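Local structure of sensory transduction histidine kinase, putative (5BWJ) at residues K5-K9 and I198-L202; K38-N43 and N203-Y209. The protein probably senses small molecules through its periplasmic Venus flytrap domain, as part of a hybrid histidine kinase thought to phosphorylate itself on histidine with ATP. All coordinates share one frame; numbering follows the deposited sequence.

Contact 1 (K5-K9 and I198-L202); sequences KDIFK and IVKNL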
loop_
_atom_site.group_PDB
_atom_site.type_symbol
_atom_site.label_atom_id
_atom_site.label_comp_id
_atom_site.label_asym_id
_atom_site.label_seq_id
_atom_site.Cartn_x
_atom_site.Cartn_y
_atom_site.Cartn_z
ATOM N N LYS B 5 2.889 6.212 34.972
ATOM C CA LYS B 5 2.875 6.006 33.528
ATOM C C LYS B 5 3.023 4.525 33.199
ATOM O O LYS B 5 3.998 3.883 33.594
ATOM C CB LYS B 5 3.992 6.812 32.857
ATOM C CG LYS B 5 3.965 6.752 31.335
ATOM C CD LYS B 5 5.127 7.512 30.715
ATOM C CE LYS B 5 4.962 9.015 30.860
ATOM N NZ LYS B 5 6.068 9.751 30.187
ATOM N N ASP B 6 2.047 3.990 32.473
ATOM C CA ASP B 6 2.045 2.581 32.095
ATOM C C ASP B 6 3.035 2.308 30.969
ATOM O O ASP B 6 3.424 3.220 30.238
ATOM C CB ASP B 6 0.643 2.147 31.662
ATOM C CG ASP B 6 -0.385 2.304 32.763
ATOM O OD1 ASP B 6 -0.042 2.061 33.940
ATOM O OD2 ASP B 6 -1.537 2.670 32.451
ATOM N N ILE B 7 3.430 1.045 30.836
ATOM C CA ILE B 7 4.321 0.614 29.765
ATOM C C ILE B 7 3.697 -0.571 29.028
ATOM O O ILE B 7 3.216 -1.514 29.654
ATOM C CB ILE B 7 5.717 0.237 30.310
ATOM C CG1 ILE B 7 6.597 -0.328 29.192
ATOM C CG2 ILE B 7 5.600 -0.759 31.463
ATOM C CD1 ILE B 7 8.064 -0.419 29.558
ATOM N N PHE B 8 3.690 -0.505 27.697
ATOM C CA PHE B 8 3.058 -1.534 26.875
ATOM C C PHE B 8 4.010 -2.070 25.813
ATOM O O PHE B 8 4.794 -1.324 25.229
ATOM C CB PHE B 8 1.793 -0.985 26.210
ATOM C CG PHE B 8 0.726 -0.577 27.186
ATOM C CD1 PHE B 8 -0.010 -1.532 27.867
ATOM C CD2 PHE B 8 0.458 0.761 27.420
ATOM C CE1 PHE B 8 -0.991 -1.161 28.769
ATOM C CE2 PHE B 8 -0.523 1.140 28.319
ATOM C CZ PHE B 8 -1.247 0.177 28.993
ATOM N N LYS B 9 3.924 -3.373 25.569
ATOM C CA LYS B 9 4.781 -4.041 24.599
ATOM C C LYS B 9 4.042 -4.266 23.284
ATOM O O LYS B 9 2.948 -4.832 23.264
ATOM C CB LYS B 9 5.275 -5.373 25.166
ATOM C CG LYS B 9 6.305 -6.084 24.310
ATOM C CD LYS B 9 6.867 -7.293 25.043
ATOM C CE LYS B 9 7.993 -7.953 24.268
ATOM N NZ LYS B 9 8.597 -9.085 25.026
ATOM N N ILE B 198 -5.894 -4.072 31.690
ATOM C CA ILE B 198 -5.300 -2.791 31.329
ATOM C C ILE B 198 -5.100 -2.688 29.817
ATOM O O ILE B 198 -5.157 -1.596 29.252
ATOM C CB ILE B 198 -3.948 -2.570 32.049
ATOM C CG1 ILE B 198 -3.370 -1.195 31.698
ATOM C CG2 ILE B 198 -2.959 -3.679 31.701
ATOM C CD1 ILE B 198 -2.168 -0.799 32.535
ATOM N N VAL B 199 -4.875 -3.826 29.168
ATOM C CA VAL B 199 -4.678 -3.860 27.722
ATOM C C VAL B 199 -6.020 -3.816 27.000
ATOM O O VAL B 199 -6.171 -3.116 25.999
ATOM C CB VAL B 199 -3.899 -5.122 27.286
ATOM C CG1 VAL B 199 -3.744 -5.172 25.765
ATOM C CG2 VAL B 199 -2.534 -5.161 27.956
ATOM N N LYS B 200 -6.992 -4.564 27.512
ATOM C CA LYS B 200 -8.312 -4.636 26.897
ATOM C C LYS B 200 -9.017 -3.282 26.903
ATOM O O LYS B 200 -9.888 -3.026 26.072
ATOM C CB LYS B 200 -9.180 -5.671 27.614
ATOM C CG LYS B 200 -8.724 -7.107 27.421
ATOM C CD LYS B 200 -9.669 -8.080 28.106
ATOM C CE LYS B 200 -9.302 -9.524 27.806
ATOM N NZ LYS B 200 -10.199 -10.489 28.501
ATOM N N ASN B 201 -8.637 -2.421 27.842
ATOM C CA ASN B 201 -9.258 -1.107 27.971
ATOM C C ASN B 201 -8.630 -0.075 27.041
ATOM O O ASN B 201 -9.189 1.001 26.829
ATOM C CB ASN B 201 -9.164 -0.618 29.419
ATOM N N LEU B 202 -7.466 -0.403 26.488
ATOM C CA LEU B 202 -6.769 0.512 25.593
ATOM C C LEU B 202 -7.555 0.760 24.315
ATOM O O LEU B 202 -8.171 -0.153 23.764
ATOM C CB LEU B 202 -5.385 -0.029 25.232
ATOM C CG LEU B 202 -4.322 -0.072 26.330
ATOM C CD1 LEU B 202 -3.058 -0.712 25.785
ATOM C CD2 LEU B 202 -4.032 1.322 26.865
#
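Helix-on-sheet packing of a mainly apolar kind joins residues 5-9 to 198-202 in this Venus flytrap sensor domain, where the first strand of a lobe's mixed sheet meets the short helix 197-200 and the residues that follow. Phe-8 is the centre. Its CB points at the helix, and with CG anti to the carbonyl carbon (chi1 -63°) the ring is carried against three aliphatic side chains. Leu-202 meets it from the opposite direction: its CD1 sits over the middle of one face, 3.7 Å from the ring centroid of Phe-8 and only 11° off the normal, a well-centred CH-pi contact. The other methyl, CD2, lies 3.7 Å from CZ of Phe-8. Ile-198 works at the ring's edge, its CG1 lying in the plane 3.7 Å from Phe-8 CZ, while Val-199 makes a looser, oblique approach. The backbone of Phe-8 is meanwhile bonded to Asp-46 and Met-48 of the neighbouring parallel strand. Toward the strand's beginning the contact becomes more exposed, and there the terminal methyl CD1 of Ile-198 rests against the Asp-6 carboxylate, 3.5 Å from OD2.

Contact 2 (K38-N43 and N203-Y209); sequences KWAKDN and NLDLFSY. With NO3 (nitrate ion), chain I.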
loop_
_atom_site.group_PDB
_atom_site.type_symbol
_atom_site.label_atom_id
_atom_site.label_comp_id
_atom_site.label_asym_id
_atom_site.label_seq_id
_atom_site.Cartn_x
_atom_site.Cartn_y
_atom_site.Cartn_z
ATOM N N LYS B 38 3.317 8.591 18.900
ATOM C CA LYS B 38 2.188 9.510 18.978
ATOM C C LYS B 38 1.078 8.925 19.844
ATOM O O LYS B 38 0.550 9.601 20.730
ATOM C CB LYS B 38 1.649 9.832 17.583
ATOM C CG LYS B 38 2.497 10.815 16.797
ATOM C CD LYS B 38 1.755 11.310 15.570
ATOM C CE LYS B 38 2.454 12.497 14.937
ATOM N NZ LYS B 38 1.591 13.155 13.920
ATOM N N TRP B 39 0.729 7.670 19.581
ATOM C CA TRP B 39 -0.286 6.974 20.363
ATOM C C TRP B 39 0.095 6.943 21.837
ATOM O O TRP B 39 -0.760 7.066 22.714
ATOM C CB TRP B 39 -0.479 5.548 19.842
ATOM C CG TRP B 39 -1.420 4.721 20.674
ATOM C CD1 TRP B 39 -2.761 4.559 20.479
ATOM C CD2 TRP B 39 -1.085 3.940 21.829
ATOM N NE1 TRP B 39 -3.283 3.728 21.441
ATOM C CE2 TRP B 39 -2.275 3.335 22.283
ATOM C CE3 TRP B 39 0.103 3.696 22.523
ATOM C CZ2 TRP B 39 -2.310 2.502 23.399
ATOM C CZ3 TRP B 39 0.066 2.868 23.631
ATOM C CH2 TRP B 39 -1.132 2.282 24.057
ATOM N N ALA B 40 1.388 6.784 22.100
ATOM C CA ALA B 40 1.890 6.669 23.463
ATOM C C ALA B 40 1.668 7.962 24.234
ATOM O O ALA B 40 1.291 7.941 25.407
ATOM C CB ALA B 40 3.367 6.308 23.450
ATOM N N LYS B 41 1.900 9.087 23.563
ATOM C CA LYS B 41 1.765 10.398 24.185
ATOM C C LYS B 41 0.334 10.662 24.643
ATOM O O LYS B 41 0.112 11.132 25.757
ATOM C CB LYS B 41 2.213 11.492 23.214
ATOM N N ASP B 42 -0.634 10.358 23.785
ATOM C CA ASP B 42 -2.037 10.612 24.100
ATOM C C ASP B 42 -2.567 9.676 25.180
ATOM O O ASP B 42 -3.472 10.041 25.931
ATOM C CB ASP B 42 -2.902 10.483 22.843
ATOM C CG ASP B 42 -2.747 11.663 21.899
ATOM O OD1 ASP B 42 -2.072 12.646 22.269
ATOM O OD2 ASP B 42 -3.315 11.611 20.789
ATOM N N ASN B 43 -2.008 8.472 25.254
ATOM C CA ASN B 43 -2.425 7.491 26.252
ATOM C C ASN B 43 -1.565 7.539 27.513
ATOM O O ASN B 43 -1.683 6.673 28.380
ATOM C CB ASN B 43 -2.389 6.085 25.655
ATOM C CG ASN B 43 -3.483 5.860 24.631
ATOM O OD1 ASN B 43 -4.585 5.425 24.970
ATOM N ND2 ASN B 43 -3.187 6.159 23.370
ATOM N N ASN B 203 -7.530 2.007 23.854
ATOM C CA ASN B 203 -8.023 2.351 22.529
ATOM C C ASN B 203 -6.876 2.225 21.533
ATOM O O ASN B 203 -5.997 3.084 21.479
ATOM C CB ASN B 203 -8.604 3.766 22.514
ATOM C CG ASN B 203 -9.187 4.144 21.164
ATOM O OD1 ASN B 203 -9.414 3.288 20.309
ATOM N ND2 ASN B 203 -9.437 5.435 20.969
ATOM N N LEU B 204 -6.883 1.142 20.762
ATOM C CA LEU B 204 -5.782 0.833 19.855
ATOM C C LEU B 204 -6.079 1.259 18.419
ATOM O O LEU B 204 -5.779 0.530 17.473
ATOM C CB LEU B 204 -5.469 -0.666 19.902
ATOM C CG LEU B 204 -5.053 -1.210 21.272
ATOM C CD1 LEU B 204 -4.844 -2.714 21.206
ATOM C CD2 LEU B 204 -3.793 -0.521 21.774
ATOM N N ASP B 205 -6.662 2.442 18.263
ATOM C CA ASP B 205 -6.926 2.991 16.938
ATOM C C ASP B 205 -5.684 3.732 16.448
ATOM O O ASP B 205 -5.632 4.962 16.458
ATOM C CB ASP B 205 -8.146 3.920 16.965
ATOM C CG ASP B 205 -8.684 4.226 15.575
ATOM O OD1 ASP B 205 -7.961 3.986 14.583
ATOM O OD2 ASP B 205 -9.831 4.707 15.474
ATOM N N LEU B 206 -4.679 2.969 16.029
ATOM C CA LEU B 206 -3.414 3.546 15.590
ATOM C C LEU B 206 -3.578 4.300 14.276
ATOM O O LEU B 206 -2.868 5.271 14.017
ATOM C CB LEU B 206 -2.355 2.450 15.436
ATOM C CG LEU B 206 -2.071 1.614 16.685
ATOM C CD1 LEU B 206 -1.075 0.506 16.368
ATOM C CD2 LEU B 206 -1.555 2.485 17.822
ATOM N N PHE B 207 -4.520 3.855 13.453
ATOM C CA PHE B 207 -4.744 4.460 12.145
ATOM C C PHE B 207 -5.178 5.920 12.255
ATOM O O PHE B 207 -4.883 6.728 11.376
ATOM C CB PHE B 207 -5.793 3.666 11.365
ATOM C CG PHE B 207 -6.139 4.269 10.033
ATOM C CD1 PHE B 207 -5.333 4.052 8.929
ATOM C CD2 PHE B 207 -7.272 5.053 9.886
ATOM C CE1 PHE B 207 -5.649 4.605 7.702
ATOM C CE2 PHE B 207 -7.594 5.610 8.661
ATOM C CZ PHE B 207 -6.781 5.386 7.568
ATOM N N SER B 208 -5.874 6.256 13.335
ATOM C CA SER B 208 -6.367 7.616 13.527
ATOM C C SER B 208 -5.216 8.612 13.657
ATOM O O SER B 208 -5.373 9.793 13.344
ATOM C CB SER B 208 -7.264 7.692 14.763
ATOM O OG SER B 208 -6.523 7.451 15.947
ATOM N N TYR B 209 -4.062 8.133 14.112
ATOM C CA TYR B 209 -2.895 8.990 14.289
ATOM C C TYR B 209 -2.207 9.284 12.958
ATOM O O TYR B 209 -1.223 10.023 12.906
ATOM C CB TYR B 209 -1.918 8.350 15.276
ATOM C CG TYR B 209 -2.482 8.295 16.674
ATOM C CD1 TYR B 209 -2.193 9.288 17.598
ATOM C CD2 TYR B 209 -3.333 7.267 17.060
ATOM C CE1 TYR B 209 -2.718 9.250 18.873
ATOM C CE2 TYR B 209 -3.865 7.221 18.335
ATOM C CZ TYR B 209 -3.555 8.215 19.236
ATOM O OH TYR B 209 -4.082 8.175 20.506
HETATM N N NO3 I . -9.662 -0.181 19.247
HETATM O O1 NO3 I . -9.173 0.851 18.704
HETATM O O2 NO3 I . -9.704 -0.272 20.508
HETATM O O3 NO3 I . -10.108 -1.122 18.530
#
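The C-terminal end of helix 32-42 packs against the loop that leads out of helix 197-200, and Trp-39 holds the two together within the Venus flytrap lobe. Its indole NE1 gives a nearly straight hydrogen bond to the backbone oxygen of Asn-203 (2.8 Å, 173° at the hydrogen), with the acceptor lying in the ring plane. The buried indole nitrogen is thereby satisfied by main chain. Leu-206 lays CD2 over one face of the five-membered ring, 3.9 Å from the Trp-39 centroid, and Leu-204 CD2 reaches the six-membered side obliquely. Both leucines also pack on Val-189 of strand 184-192.

Tyr-209, in the 3-10 segment 207-209, packs its ring on the Trp-39 backbone. A chi1 of 175° sets the Trp-39 indole opposite its backbone N and out over the loop, while Trp-39 CA stays over a face of the tyrosine ring, 3.9 Å from its centroid. Asp-42 OD2 lies at that ring's edge, 3.1 Å from Tyr-209 CE1. Asn-43 ND2 bonds to Trp-39 O (2.7 Å), and Asn-43 N reaches the same oxygen from the opposite face of the carbonyl, so two donors grip it where the helix ends. Leu-204 N donates to a nitrate, probably from the crystallisation liquor. Between the two leucines that pack on the indole, Asp-205 centres an inverse gamma turn, in a loop laid on a helix of an alpha/beta Venus flytrap lobe.

In the fold
Contacts 1 and 2 lie side by side, their centres about 12 Å apart and on the same side of the chain's centre. Along the chain their segments alternate: 5-9, 38-43, 198-202, then 203-209, the last two being consecutive. The late part of the chain thus returns to meet strand 6-13 first and helix 32-42 immediately afterwards. The two meet through Trp-39, whose CH2 touches both Phe-8 and Leu-202, joining them in one continuous apolar patch. Together they bring residues 198-209 against strand 6-13 and helix 32-42, within one lobe and away from Glu-29, which binds magnesium in a structure of this protein. At the margin, Lys-38 forms a salt bridge to Asp-180 of the second subunit.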